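Local atomic coordinates of uncharacterized protein lp_2664 (Lactobacillus plantarum WCFS1, PDB entry 2PJQ), a protein that is of unknown function but belongs to the HD-domain family, whose members are often metal-dependent phosphohydrolases, so a related activity is possible though unproven. Residues Leu53-Ala58 with Gln95-Ala100; Ala46-Ala51 with Thr192-Ala197. All coordinates share one frame; numbering follows the deposited sequence.

Contact 1 of 2, residues Leu53-Ala58 with Gln95-Ala100; sequences LNLTLA and QTAIFA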
loop_
_atom_site.group_PDB
_atom_site.type_symbol
_atom_site.label_atom_id
_atom_site.label_comp_id
_atom_site.label_asym_id
_atom_site.label_seq_id
_atom_site.Cartn_x
_atom_site.Cartn_y
_atom_site.Cartn_z
ATOM N N LEU B 53 -15.423 -30.050 -3.254
ATOM C CA LEU B 53 -14.841 -29.238 -2.200
ATOM C C LEU B 53 -13.340 -29.386 -2.014
ATOM O O LEU B 53 -12.591 -28.447 -2.277
ATOM C CB LEU B 53 -15.533 -29.542 -0.877
ATOM C CG LEU B 53 -15.466 -28.449 0.177
ATOM C CD1 LEU B 53 -16.200 -27.213 -0.337
ATOM C CD2 LEU B 53 -16.091 -28.954 1.466
ATOM N N ASN B 54 -12.907 -30.564 -1.561
ATOM C CA ASN B 54 -11.486 -30.840 -1.312
ATOM C C ASN B 54 -10.475 -30.543 -2.413
ATOM O O ASN B 54 -9.333 -30.226 -2.115
ATOM C CB ASN B 54 -11.308 -32.287 -0.867
ATOM C CG ASN B 54 -11.968 -32.560 0.458
ATOM O OD1 ASN B 54 -12.783 -31.759 0.930
ATOM N ND2 ASN B 54 -11.637 -33.697 1.066
ATOM N N LEU B 55 -10.859 -30.663 -3.676
ATOM C CA LEU B 55 -9.915 -30.365 -4.741
ATOM C C LEU B 55 -9.785 -28.851 -4.748
ATOM O O LEU B 55 -8.678 -28.309 -4.830
ATOM C CB LEU B 55 -10.458 -30.818 -6.097
ATOM C CG LEU B 55 -9.542 -30.963 -7.322
ATOM C CD1 LEU B 55 -10.397 -30.896 -8.579
ATOM C CD2 LEU B 55 -8.489 -29.882 -7.366
ATOM N N THR B 56 -10.939 -28.182 -4.667
ATOM C CA THR B 56 -11.023 -26.724 -4.687
ATOM C C THR B 56 -10.144 -26.052 -3.642
ATOM O O THR B 56 -9.241 -25.291 -3.979
ATOM C CB THR B 56 -12.487 -26.245 -4.464
ATOM O OG1 THR B 56 -13.321 -26.743 -5.512
ATOM C CG2 THR B 56 -12.579 -24.732 -4.489
ATOM N N LEU B 57 -10.406 -26.331 -2.371
ATOM C CA LEU B 57 -9.643 -25.693 -1.310
ATOM C C LEU B 57 -8.182 -26.024 -1.461
ATOM O O LEU B 57 -7.330 -25.149 -1.304
ATOM C CB LEU B 57 -10.137 -26.135 0.066
ATOM C CG LEU B 57 -11.638 -25.990 0.259
ATOM C CD1 LEU B 57 -11.996 -26.323 1.688
ATOM C CD2 LEU B 57 -12.062 -24.571 -0.099
ATOM N N ALA B 58 -7.901 -27.289 -1.764
ATOM C CA ALA B 58 -6.534 -27.751 -1.941
ATOM C C ALA B 58 -5.856 -26.804 -2.919
ATOM O O ALA B 58 -4.851 -26.167 -2.580
ATOM C CB ALA B 58 -6.528 -29.159 -2.474
ATOM N N GLN B 95 -2.979 -35.103 -8.249
ATOM C CA GLN B 95 -1.867 -34.155 -8.354
ATOM C C GLN B 95 -1.979 -33.396 -9.677
ATOM O O GLN B 95 -1.738 -32.194 -9.735
ATOM C CB GLN B 95 -0.531 -34.881 -8.294
ATOM C CG GLN B 95 0.144 -34.773 -6.953
ATOM C CD GLN B 95 1.467 -35.507 -6.903
ATOM O OE1 GLN B 95 1.524 -36.725 -7.070
ATOM N NE2 GLN B 95 2.539 -34.772 -6.669
ATOM N N THR B 96 -2.357 -34.103 -10.736
ATOM C CA THR B 96 -2.531 -33.481 -12.037
ATOM C C THR B 96 -3.619 -32.404 -11.941
ATOM O O THR B 96 -3.413 -31.268 -12.373
ATOM C CB THR B 96 -2.893 -34.552 -13.135
ATOM O OG1 THR B 96 -1.702 -35.198 -13.583
ATOM C CG2 THR B 96 -3.517 -33.923 -14.337
ATOM N N ALA B 97 -4.759 -32.752 -11.352
ATOM C CA ALA B 97 -5.869 -31.811 -11.238
ATOM C C ALA B 97 -5.562 -30.548 -10.428
ATOM O O ALA B 97 -6.247 -29.531 -10.575
ATOM C CB ALA B 97 -7.107 -32.513 -10.663
ATOM N N ILE B 98 -4.535 -30.620 -9.585
ATOM C CA ILE B 98 -4.126 -29.500 -8.753
ATOM C C ILE B 98 -3.302 -28.492 -9.549
ATOM O O ILE B 98 -3.466 -27.288 -9.400
ATOM C CB ILE B 98 -3.310 -30.008 -7.554
ATOM C CG1 ILE B 98 -4.203 -30.909 -6.701
ATOM C CG2 ILE B 98 -2.749 -28.836 -6.737
ATOM C CD1 ILE B 98 -3.527 -31.533 -5.498
ATOM N N PHE B 99 -2.403 -28.974 -10.396
ATOM C CA PHE B 99 -1.605 -28.050 -11.185
ATOM C C PHE B 99 -2.438 -27.515 -12.313
ATOM O O PHE B 99 -2.245 -26.378 -12.756
ATOM C CB PHE B 99 -0.361 -28.726 -11.710
ATOM C CG PHE B 99 0.687 -28.939 -10.654
ATOM C CD1 PHE B 99 1.534 -27.905 -10.283
ATOM C CD2 PHE B 99 0.821 -30.172 -10.019
ATOM C CE1 PHE B 99 2.496 -28.094 -9.301
ATOM C CE2 PHE B 99 1.778 -30.369 -9.038
ATOM C CZ PHE B 99 2.621 -29.324 -8.679
ATOM N N ALA B 100 -3.393 -28.336 -12.743
ATOM C CA ALA B 100 -4.309 -27.982 -13.806
ATOM C C ALA B 100 -4.916 -26.637 -13.465
ATOM O O ALA B 100 -5.083 -25.782 -14.324
ATOM C CB ALA B 100 -5.393 -29.013 -13.903
#
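Leu55 resting on Ala97 and Ile98 makes a small, largely apolar helix-to-helix contact in the HD-domain region, where the first turn of helix 53-62 meets the middle of helix 92-102. One side chain does most of the reaching. Leu55 leaves its helix obliquely rather than straight at the neighbour, and the extended course of the chain, with CG opposite the backbone N (chi1 -164°), carries the two methyls across to the facing helix. There they divide the work. Leu55 CD1 lies 4.2 Å from Ala97 CB. Its partner CD2 sits 3.9 Å from Ala97 O. The same CD2 is 4.5 Å from Ile98 CG1. The leucine fork thus reaches two consecutive residues, and the small alanine lets it approach the opposing backbone. The backbones themselves stay apart, Leu55 CA and Ile98 CA being 7.1 Å from each other, and no hydrogen bond joins the segments. Ala58, one turn further on, points its methyl toward helix 92-102 but stays farther off.

Other parts of the chain complete the surroundings. Ile7 from the N-terminal end touches both Ala58 and Ile98, Leu85 of helix 74-87 backs Ile98, and Glu120 of helix 119-130 lies against Leu55. Such apolar helix-on-helix packing, without any strand, is the way the all-helical HD-domain fold is built.

Contact 2 of 2, residues Ala46-Ala51 with Thr192-Ala197; sequences AKDEGA and TDTAKA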
loop_
_atom_site.group_PDB
_atom_site.type_symbol
_atom_site.label_atom_id
_atom_site.label_comp_id
_atom_site.label_asym_id
_atom_site.label_seq_id
_atom_site.Cartn_x
_atom_site.Cartn_y
_atom_site.Cartn_z
ATOM N N ALA B 46 -17.773 -22.801 -3.819
ATOM C CA ALA B 46 -17.791 -24.183 -4.277
ATOM C C ALA B 46 -19.175 -24.777 -4.027
ATOM O O ALA B 46 -19.790 -25.368 -4.924
ATOM C CB ALA B 46 -16.716 -25.008 -3.558
ATOM N N LYS B 47 -19.676 -24.601 -2.809
ATOM C CA LYS B 47 -20.977 -25.135 -2.463
ATOM C C LYS B 47 -22.099 -24.569 -3.326
ATOM O O LYS B 47 -22.918 -25.317 -3.860
ATOM C CB LYS B 47 -21.212 -24.913 -0.985
ATOM C CG LYS B 47 -20.079 -25.580 -0.201
ATOM C CD LYS B 47 -20.363 -25.723 1.283
ATOM C CE LYS B 47 -19.196 -26.407 1.978
ATOM N NZ LYS B 47 -19.497 -26.704 3.410
ATOM N N ASP B 48 -22.125 -23.254 -3.488
ATOM C CA ASP B 48 -23.137 -22.632 -4.318
ATOM C C ASP B 48 -23.147 -23.238 -5.723
ATOM O O ASP B 48 -24.203 -23.371 -6.339
ATOM C CB ASP B 48 -22.875 -21.133 -4.391
ATOM C CG ASP B 48 -23.532 -20.378 -3.257
ATOM O OD1 ASP B 48 -23.474 -20.855 -2.107
ATOM O OD2 ASP B 48 -24.104 -19.300 -3.514
ATOM N N GLU B 49 -21.972 -23.609 -6.227
ATOM C CA GLU B 49 -21.858 -24.189 -7.560
ATOM C C GLU B 49 -21.880 -25.712 -7.619
ATOM O O GLU B 49 -22.017 -26.286 -8.691
ATOM C CB GLU B 49 -20.584 -23.697 -8.238
ATOM C CG GLU B 49 -20.776 -22.405 -8.964
ATOM C CD GLU B 49 -21.961 -22.476 -9.897
ATOM O OE1 GLU B 49 -21.992 -23.393 -10.738
ATOM O OE2 GLU B 49 -22.866 -21.620 -9.786
ATOM N N GLY B 50 -21.746 -26.367 -6.476
ATOM C CA GLY B 50 -21.739 -27.813 -6.480
ATOM C C GLY B 50 -20.421 -28.300 -7.034
ATOM O O GLY B 50 -20.367 -29.166 -7.903
ATOM N N ALA B 51 -19.343 -27.726 -6.530
ATOM C CA ALA B 51 -18.022 -28.102 -6.984
ATOM C C ALA B 51 -17.407 -29.046 -5.982
ATOM O O ALA B 51 -17.781 -29.043 -4.813
ATOM C CB ALA B 51 -17.146 -26.864 -7.129
ATOM N N THR B 192 -18.374 -17.547 -11.301
ATOM C CA THR B 192 -19.531 -17.881 -10.461
ATOM C C THR B 192 -20.620 -16.805 -10.431
ATOM O O THR B 192 -20.320 -15.618 -10.394
ATOM C CB THR B 192 -19.102 -18.088 -9.003
ATOM O OG1 THR B 192 -17.730 -18.498 -8.951
ATOM C CG2 THR B 192 -19.986 -19.133 -8.345
ATOM N N ASP B 193 -21.886 -17.208 -10.419
ATOM C CA ASP B 193 -22.941 -16.203 -10.365
ATOM C C ASP B 193 -22.871 -15.497 -9.026
ATOM O O ASP B 193 -23.023 -14.278 -8.954
ATOM C CB ASP B 193 -24.329 -16.819 -10.548
ATOM C CG ASP B 193 -24.738 -16.912 -12.010
ATOM O OD1 ASP B 193 -24.231 -16.097 -12.816
ATOM O OD2 ASP B 193 -25.575 -17.782 -12.350
ATOM N N THR B 194 -22.632 -16.271 -7.972
ATOM C CA THR B 194 -22.541 -15.727 -6.624
ATOM C C THR B 194 -21.412 -14.714 -6.516
ATOM O O THR B 194 -21.479 -13.767 -5.732
ATOM C CB THR B 194 -22.273 -16.827 -5.597
ATOM O OG1 THR B 194 -23.387 -17.721 -5.547
ATOM C CG2 THR B 194 -22.052 -16.227 -4.220
ATOM N N ALA B 195 -20.376 -14.919 -7.316
ATOM C CA ALA B 195 -19.232 -14.041 -7.279
ATOM C C ALA B 195 -19.500 -12.769 -8.045
ATOM O O ALA B 195 -19.207 -11.683 -7.555
ATOM C CB ALA B 195 -18.010 -14.755 -7.833
ATOM N N LYS B 196 -20.051 -12.892 -9.249
ATOM C CA LYS B 196 -20.350 -11.710 -10.053
ATOM C C LYS B 196 -21.078 -10.730 -9.164
ATOM O O LYS B 196 -20.821 -9.540 -9.196
ATOM C CB LYS B 196 -21.251 -12.058 -11.242
ATOM C CG LYS B 196 -20.575 -12.814 -12.357
ATOM C CD LYS B 196 -21.530 -13.000 -13.517
ATOM C CE LYS B 196 -20.852 -13.715 -14.678
ATOM N NZ LYS B 196 -21.711 -13.748 -15.903
ATOM N N ALA B 197 -21.983 -11.252 -8.353
ATOM C CA ALA B 197 -22.764 -10.411 -7.461
ATOM C C ALA B 197 -21.861 -9.737 -6.440
ATOM O O ALA B 197 -21.929 -8.521 -6.232
ATOM C CB ALA B 197 -23.829 -11.243 -6.755
#
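Glu49 and Thr192, with Asp48 and Thr194 beside them, join the C-terminal end of helix 32-49, which finishes at Gly50 in a Schellman motif, to the start of helix 193-198 through two unlike pairings. The more closely packed part lies against buried Thr192, where a methylene of Glu49 meets its methyl: Glu49 CG is 3.4 Å from Thr192 CG2, and the two side chains run antiparallel past one another. Thr192 occupies the N-cap position, where its backbone N is held by Asp126 and its side chain also meets Leu45, while Leu119 of helix 119-130 flanks Glu49.

Toward solvent the contact becomes polar and sparse. Thr194 OG1 donates a hydrogen bond of 2.7 Å to Asp48 OD2, the side chains set roughly perpendicular. The hydroxyl approaches on the anti side of the carboxylate, 23° out of its plane. With OG1 placed opposite the carbonyl carbon (chi1 -65°), Thr194 presents its hydroxyl to the aspartate. A valine here would keep a similar bulk but is likely to leave Asp48 OD2 without its donor from this helix, setting the carboxylate freer to turn. Arg44 offers the same oxygen only a long, weak ion pair. Nearby, Glu49 OE2 and Asp193 OD2, of like charge, stand 5.4 Å apart.

The chemistry implies a join in which a neutral hydroxyl gives one carboxylate oxygen a donor where neighbouring acids may repel mildly, while methyl and methylene supply the inner packing.

Followed from the N terminus, the chain first supplies the 46-51 half of contact 2, turns through the end of helix 32-49, and almost at once enters helix 53-62 with the 53-58 half of contact 1. Contact 1 closes first, when helix 92-102 returns after 36 intervening residues. Contact 2 waits for helix 193-198, spanning 140 residues, so the smaller loop lies wholly within the larger and the two do not cross. Their centres are about 17 Å apart, yet they touch where Leu53 CD1 packs 3.9 Å from Ala46 CB. Helix 53-62 is thereby joined to helix 92-102, and helix 32-49 just before it to helix 193-198.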